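Local coordinates for protein thiosulfate sulfurtransferase (Pseudomonas aeruginosa, PDB 1YT8) that probably transfers sulfur from thiosulfate to cyanide, in a chain that strings together four rhodanese-like domains, at residues Asn45-Leu48 and Ser49-Glu52; Ala79-Arg82 and Leu83-Leu86. All blocks are in the same frame, centred on the assembly; numbering follows the deposited sequence.

Interaction 1: residues Asn45-Leu48 and Ser49-Glu52; sequences NLPL and SRLE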
loop_
_atom_site.group_PDB
_atom_site.type_symbol
_atom_site.label_atom_id
_atom_site.label_comp_id
_atom_site.label_asym_id
_atom_site.label_seq_id
_atom_site.Cartn_x
_atom_site.Cartn_y
_atom_site.Cartn_z
ATOM N N ASN A 45 -1.138 8.026 5.023
ATOM C CA ASN A 45 -2.559 8.049 5.326
ATOM C C ASN A 45 -2.969 6.894 6.232
ATOM O O ASN A 45 -2.840 5.730 5.867
ATOM C CB ASN A 45 -3.377 8.014 4.030
ATOM C CG ASN A 45 -4.877 8.107 4.273
ATOM O OD1 ASN A 45 -5.339 8.863 5.132
ATOM N ND2 ASN A 45 -5.646 7.358 3.498
ATOM N N LEU A 46 -3.432 7.228 7.430
ATOM C CA LEU A 46 -3.918 6.221 8.363
ATOM C C LEU A 46 -5.220 6.775 8.920
ATOM O O LEU A 46 -5.246 7.429 9.962
ATOM C CB LEU A 46 -2.913 5.951 9.491
ATOM C CG LEU A 46 -3.404 4.933 10.536
ATOM C CD1 LEU A 46 -4.047 3.737 9.846
ATOM C CD2 LEU A 46 -2.242 4.489 11.422
ATOM N N PRO A 47 -6.322 6.540 8.199
ATOM C CA PRO A 47 -7.655 7.004 8.590
ATOM C C PRO A 47 -7.998 6.689 10.039
ATOM O O PRO A 47 -7.781 5.570 10.511
ATOM C CB PRO A 47 -8.569 6.270 7.615
ATOM C CG PRO A 47 -7.710 6.159 6.375
ATOM C CD PRO A 47 -6.391 5.729 6.968
ATOM N N LEU A 48 -8.525 7.685 10.743
ATOM C CA LEU A 48 -8.927 7.504 12.129
ATOM C C LEU A 48 -9.772 6.233 12.216
ATOM O O LEU A 48 -9.680 5.478 13.181
ATOM C CB LEU A 48 -9.755 8.704 12.602
ATOM C CG LEU A 48 -10.320 8.631 14.026
ATOM C CD1 LEU A 48 -9.193 8.747 15.044
ATOM C CD2 LEU A 48 -11.329 9.754 14.222
ATOM N N SER A 49 -10.580 5.998 11.188
ATOM C CA SER A 49 -11.453 4.823 11.138
ATOM C C SER A 49 -10.763 3.481 11.384
ATOM O O SER A 49 -11.377 2.563 11.940
ATOM C CB SER A 49 -12.189 4.771 9.797
ATOM O OG SER A 49 -13.122 5.828 9.691
ATOM N N ARG A 50 -9.504 3.351 10.969
ATOM C CA ARG A 50 -8.776 2.101 11.172
ATOM C C ARG A 50 -7.419 2.285 11.857
ATOM O O ARG A 50 -6.528 1.439 11.743
ATOM C CB ARG A 50 -8.600 1.358 9.837
ATOM C CG ARG A 50 -7.906 2.138 8.719
ATOM C CD ARG A 50 -7.693 1.225 7.507
ATOM N NE ARG A 50 -7.034 1.877 6.372
ATOM C CZ ARG A 50 -7.646 2.654 5.479
ATOM N NH1 ARG A 50 -8.949 2.897 5.573
ATOM N NH2 ARG A 50 -6.957 3.177 4.471
ATOM N N LEU A 51 -7.282 3.389 12.580
ATOM C CA LEU A 51 -6.051 3.717 13.296
ATOM C C LEU A 51 -5.514 2.570 14.158
ATOM O O LEU A 51 -4.355 2.180 14.030
ATOM C CB LEU A 51 -6.285 4.953 14.174
ATOM C CG LEU A 51 -5.135 5.460 15.055
ATOM C CD1 LEU A 51 -4.005 5.970 14.185
ATOM C CD2 LEU A 51 -5.635 6.574 15.961
ATOM N N GLU A 52 -6.358 2.024 15.026
ATOM C CA GLU A 52 -5.939 0.945 15.919
ATOM C C GLU A 52 -5.517 -0.352 15.237
ATOM O O GLU A 52 -4.740 -1.121 15.797
ATOM C CB GLU A 52 -7.048 0.634 16.931
ATOM C CG GLU A 52 -7.418 1.809 17.821
ATOM C CD GLU A 52 -8.615 2.588 17.312
ATOM O OE1 GLU A 52 -8.793 2.694 16.078
ATOM O OE2 GLU A 52 -9.376 3.108 18.157
HETATM O O HOH W 1 -9.497 5.577 15.843
#

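Interaction 2: residues Ala79-Arg82 and Leu83-Leu86; sequences AAQR and LHDL. Unlike the reference sequence in segment 83-86: His84 (reference Leu).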
loop_
_atom_site.group_PDB
_atom_site.type_symbol
_atom_site.label_atom_id
_atom_site.label_comp_id
_atom_site.label_asym_id
_atom_site.label_seq_id
_atom_site.Cartn_x
_atom_site.Cartn_y
_atom_site.Cartn_z
ATOM N N ALA A 79 -7.707 11.438 17.127
ATOM C CA ALA A 79 -6.628 10.516 16.803
ATOM C C ALA A 79 -5.487 10.659 17.811
ATOM O O ALA A 79 -4.943 9.666 18.291
ATOM C CB ALA A 79 -6.121 10.790 15.395
ATOM N N ALA A 80 -5.135 11.899 18.132
ATOM C CA ALA A 80 -4.055 12.167 19.080
ATOM C C ALA A 80 -4.329 11.541 20.443
ATOM O O ALA A 80 -3.434 10.958 21.054
ATOM C CB ALA A 80 -3.850 13.671 19.227
ATOM N N GLN A 81 -5.568 11.665 20.915
ATOM C CA GLN A 81 -5.954 11.112 22.210
ATOM C C GLN A 81 -5.893 9.589 22.219
ATOM O O GLN A 81 -5.389 8.982 23.163
ATOM C CB GLN A 81 -7.372 11.558 22.578
ATOM C CG GLN A 81 -7.838 11.083 23.949
ATOM C CD GLN A 81 -6.966 11.618 25.074
ATOM O OE1 GLN A 81 -6.745 12.826 25.178
ATOM N NE2 GLN A 81 -6.470 10.721 25.923
ATOM N N ARG A 82 -6.421 8.966 21.172
ATOM C CA ARG A 82 -6.415 7.517 21.102
ATOM C C ARG A 82 -4.994 6.997 21.052
ATOM O O ARG A 82 -4.688 5.952 21.621
ATOM C CB ARG A 82 -7.219 7.043 19.893
ATOM C CG ARG A 82 -8.708 7.247 20.114
ATOM C CD ARG A 82 -9.553 6.869 18.916
ATOM N NE ARG A 82 -10.968 7.100 19.200
ATOM C CZ ARG A 82 -11.941 7.013 18.303
ATOM N NH1 ARG A 82 -11.664 6.694 17.043
ATOM N NH2 ARG A 82 -13.195 7.250 18.666
ATOM N N LEU A 83 -4.112 7.733 20.384
ATOM C CA LEU A 83 -2.717 7.311 20.310
ATOM C C LEU A 83 -2.094 7.409 21.700
ATOM O O LEU A 83 -1.324 6.542 22.102
ATOM C CB LEU A 83 -1.944 8.173 19.314
ATOM C CG LEU A 83 -2.271 7.926 17.841
ATOM C CD1 LEU A 83 -1.710 9.049 16.964
ATOM C CD2 LEU A 83 -1.678 6.587 17.435
ATOM N N HIS A 84 -2.417 8.452 22.444
ATOM C CA HIS A 84 -1.863 8.564 23.777
ATOM C C HIS A 84 -2.304 7.386 24.633
ATOM O O HIS A 84 -1.509 6.772 25.339
ATOM C CB HIS A 84 -2.301 9.883 24.415
ATOM C CG HIS A 84 -1.870 10.022 25.853
ATOM N ND1 HIS A 84 -0.626 10.492 26.216
ATOM C CD2 HIS A 84 -2.463 9.624 27.006
ATOM C CE1 HIS A 84 -0.465 10.376 27.525
ATOM N NE2 HIS A 84 -1.569 9.849 28.029
ATOM N N ASP A 85 -3.588 7.073 24.552
ATOM C CA ASP A 85 -4.154 5.954 25.292
ATOM C C ASP A 85 -3.615 4.589 24.836
ATOM O O ASP A 85 -3.679 3.604 25.576
ATOM C CB ASP A 85 -5.677 5.996 25.194
ATOM C CG ASP A 85 -6.256 7.243 25.845
ATOM O OD1 ASP A 85 -5.756 7.647 26.918
ATOM O OD2 ASP A 85 -7.205 7.830 25.293
ATOM N N LEU A 86 -3.078 4.531 23.620
ATOM C CA LEU A 86 -2.507 3.281 23.117
ATOM C C LEU A 86 -1.051 3.134 23.547
ATOM O O LEU A 86 -0.414 2.114 23.286
ATOM C CB LEU A 86 -2.605 3.199 21.586
ATOM C CG LEU A 86 -4.017 2.966 21.036
ATOM C CD1 LEU A 86 -4.003 3.042 19.521
ATOM C CD2 LEU A 86 -4.530 1.616 21.510
#

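Interaction 1: residues Asn45-Leu48 and Ser49-Glu52
Arg50 doubles back over Pro47, and its side chain is the one to follow. From CB the chain turns into the tight position between backbone N and carbonyl carbon (chi1 56°) and then runs extended to NE. Arg50 CG passes 3.9 Å from Pro47 O, the carbonyl that also accepts Arg50 N at 2.8 Å. Farther out, Arg50 NE nears Pro47 CD. Arg50 CZ then lies 3.6 Å from both Pro47 CG and Pro47 CD, so the proline ring sits beneath one guanidinium face, shifted toward its rim. Arg50 NH1 and NH2 finish the chain over Pro47 CG. Beyond the two segments, Arg50 NE has a long, weak ion pair with Glu54.

On the buried flank, Leu46 CD2 meets Leu51 CD1 at 3.6 Å, the two side chains crossing nearly at right angles. Leu51 N donates to Leu48 O at 3.2 Å, and a water bridges that carbonyl to Glu52 OE1, which also salt-bridges Arg417.

The turn that leads from strand 44-45 into helix 51-58 thus combines backbone bonds with apolar packing, while the arginine meets the proline through van der Waals contact, its N-H groups directed past the ring rather than into it.

Interaction 2: residues Ala79-Arg82 and Leu83-Leu86
Leu83 N, His84 N and Asp85 N donate in turn to Ala79 O, Ala80 O and Gln81 O, each at 3.0 Å: the i to i+4 ladder of an alpha helix. The next bond, Leu86 N to Arg82 O, is weak, with a poor angle of 125°, and shares its hydrogen with a second weak one to Leu83 O.

A side-chain bond spans the same turn. Gln81 NE2 donates a hydrogen bond to Asp85 OD2 at 3.0 Å, nearly straight at 172°. The acceptor lies in the plane of the Gln81 amide, whereas the donor comes in from above the carboxylate plane. Gln81 leaves the backbone with CG anti to N and then bends at chi2 (61°), which swings the amide down the helix to the aspartate. Asp85 OD2 also lies 3.0 Å from Gln81 O. Two acceptors so close should repel, and the amide hydrogen probably offsets part of that cost.

The leucine carbons touch backbone carbonyls in van der Waals contact: Leu83 CG rests 3.2 Å from Ala79 O, and Leu86 CG lies similarly close to Arg82 O. Among the charges, Arg82 stretches out to a salt bridge with Glu449, and Arg417 approaches the same guanidinium.

In the fold, helix 75-85 is the crossing helix of the beta-alpha-beta unit between strands 66-69 and 91-94. Ala80 and Leu83 face the sheet, touching Val91, and Leu83 adds Ile66 and Val68. Leu83 also packs on Leu51 and Ile55 of helix 51-58, while Gln81, His84 and Asp85 line the solvent side.

In the fold
From the N terminus, strand 44-45 at the edge of the first parallel sheet leads into interaction 1, which closes the short turn opening helix 51-58. The chain then runs through strand 66-69 into helix 75-85, whose last turns form interaction 2 before strand 91-94. The two lie in series, neither nested nor crossed, with centres about 12 Å apart. They nevertheless touch: Leu48 CD1 packs 3.6 Å from Ala79 CA, and Glu52 lies against Arg82. This ties the two helices together within one rhodanese-like domain. Interaction 1 through Arg417 and interaction 2 through Glu449 also reach the rhodanese-like domain near the far end of the sequence.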